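Local coordinates for protein major pollen allergen Pla l 1 (Plantago lanceolata, PDB 4Z8W) that is a major pollen allergen of the secreted, disulfide-bonded Ole e 1-like family and probably binds zinc, at residues 76-81 / 117-122. Coordinates in Å, arbitrary orientation, origin at the centre of the assembly. Residues are numbered along the deposited sequence.
Sequences IKLVKS and VKPLSF
Strands 76-80 and 120-122 belong to two different sheets and face each other across the interior between them, consistent with the family's transthyretin-like clan; their axes are 8.0 Å apart at closest and nearly parallel (signed crossing angle -21°). No hydrogen bond joins the segments, and CA atoms pair at 8.4 Å (I76-V117), 7.3 Å (L78-L120) and 7.1 Å (S81-F122), so they meet through side-chain packing, partly against backbone. F122, chi1 -72° and chi2 -70°, raises its ring between two CH-pi donors: L78 CD1 lies 3.8 Å from the F122 ring centroid, 6° off the normal, and S81 CB covers the opposite face at 3.6 Å, 4° off. F122 CZ also reaches S81 N at 3.3 Å. L78 (mt) sets CD2 3.6 Å from L120 CB; I76 (m, chi2 80°) places CG2 4.2 Å from L120 CD1 and CD1 4.2 Å from V117 CG1. V79 (psi -59°) and K80 form a classic beta bulge opposite Q37, after which S81 CB turns back toward F122. S81 OG hydrogen-bonds to C86 O. The contact joins the antiparallel sheet (74-80 between 37-42 and 100-102) to strand 114-123, parallel partner of 8-18, whose V11 and V15 touch I76 and L78.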
# COMPACT_ATOMS: atom_id res chain seq x y z
N ILE A 76 -1.88 3.83 3.79
CA ILE A 76 -1.86 3.61 2.34
C ILE A 76 -2.85 2.49 1.97
O ILE A 76 -2.78 1.36 2.53
CB ILE A 76 -0.46 3.33 1.77
CG1 ILE A 76 0.46 4.53 1.93
CG2 ILE A 76 -0.54 3.14 0.23
CD1 ILE A 76 1.04 4.63 3.33
N LYS A 77 -3.76 2.78 1.02
CA LYS A 77 -4.68 1.74 0.49
C LYS A 77 -4.49 1.47 -1.01
O LYS A 77 -4.06 2.35 -1.74
CB LYS A 77 -6.16 2.05 0.83
CG LYS A 77 -6.76 3.28 0.11
CD LYS A 77 -8.20 3.52 0.67
CE LYS A 77 -8.85 4.78 0.12
NZ LYS A 77 -8.54 4.94 -1.34
N LEU A 78 -4.74 0.22 -1.44
CA LEU A 78 -4.75 -0.09 -2.88
C LEU A 78 -6.02 0.57 -3.44
O LEU A 78 -7.00 0.67 -2.74
CB LEU A 78 -4.90 -1.58 -3.11
CG LEU A 78 -3.73 -2.45 -2.63
CD1 LEU A 78 -4.03 -3.94 -2.87
CD2 LEU A 78 -2.45 -1.98 -3.29
N VAL A 79 -5.97 1.08 -4.66
CA VAL A 79 -7.26 1.58 -5.25
C VAL A 79 -7.50 0.83 -6.57
O VAL A 79 -8.52 0.12 -6.71
CB VAL A 79 -7.20 3.09 -5.59
CG1 VAL A 79 -8.55 3.55 -6.17
CG2 VAL A 79 -6.69 3.93 -4.40
N LYS A 80 -6.57 0.93 -7.52
CA LYS A 80 -6.72 0.23 -8.79
C LYS A 80 -5.56 -0.67 -9.21
O LYS A 80 -4.36 -0.28 -9.24
CB LYS A 80 -6.87 1.23 -9.98
CG LYS A 80 -8.01 2.25 -9.90
CD LYS A 80 -9.41 1.60 -9.79
CE LYS A 80 -10.49 2.62 -10.24
NZ LYS A 80 -11.86 2.05 -9.91
N SER A 81 -5.94 -1.83 -9.72
CA SER A 81 -5.01 -2.77 -10.32
C SER A 81 -4.79 -2.48 -11.82
O SER A 81 -5.74 -2.08 -12.54
CB SER A 81 -5.58 -4.19 -10.14
OG SER A 81 -4.70 -5.13 -10.79
N VAL A 117 6.96 1.39 4.00
CA VAL A 117 5.76 0.76 4.57
C VAL A 117 5.70 -0.73 4.19
O VAL A 117 6.44 -1.17 3.30
CB VAL A 117 4.51 1.59 4.22
CG1 VAL A 117 4.75 3.05 4.64
CG2 VAL A 117 4.23 1.53 2.73
N LYS A 118 4.85 -1.51 4.87
CA LYS A 118 4.62 -2.90 4.60
C LYS A 118 3.97 -3.07 3.18
O LYS A 118 3.23 -2.17 2.75
CB LYS A 118 3.69 -3.53 5.67
CG LYS A 118 4.39 -3.69 7.07
CD LYS A 118 3.41 -4.37 8.07
CE LYS A 118 3.95 -4.47 9.51
NZ LYS A 118 3.52 -5.75 10.16
N PRO A 119 4.27 -4.19 2.51
CA PRO A 119 3.76 -4.41 1.10
C PRO A 119 2.26 -4.74 1.06
O PRO A 119 1.69 -5.18 2.05
CB PRO A 119 4.60 -5.60 0.59
CG PRO A 119 5.18 -6.24 1.81
CD PRO A 119 5.32 -5.17 2.89
N LEU A 120 1.61 -4.42 -0.04
CA LEU A 120 0.20 -4.75 -0.25
C LEU A 120 0.10 -5.63 -1.49
O LEU A 120 0.97 -5.57 -2.36
CB LEU A 120 -0.61 -3.46 -0.52
CG LEU A 120 -0.73 -2.51 0.68
CD1 LEU A 120 -0.96 -1.07 0.19
CD2 LEU A 120 -1.80 -3.02 1.63
N SER A 121 -0.95 -6.41 -1.59
CA SER A 121 -1.18 -7.18 -2.79
C SER A 121 -2.65 -7.14 -3.28
O SER A 121 -3.59 -7.18 -2.50
CB SER A 121 -0.71 -8.67 -2.56
OG SER A 121 -1.49 -9.25 -1.49
N PHE A 122 -2.82 -7.09 -4.58
CA PHE A 122 -4.04 -7.57 -5.19
C PHE A 122 -3.96 -9.12 -5.34
O PHE A 122 -2.89 -9.72 -5.29
CB PHE A 122 -4.12 -6.96 -6.60
CG PHE A 122 -4.45 -5.49 -6.62
CD1 PHE A 122 -5.72 -5.05 -6.25
CD2 PHE A 122 -3.46 -4.54 -6.92
CE1 PHE A 122 -6.04 -3.68 -6.20
CE2 PHE A 122 -3.79 -3.17 -6.94
CZ PHE A 122 -5.08 -2.74 -6.62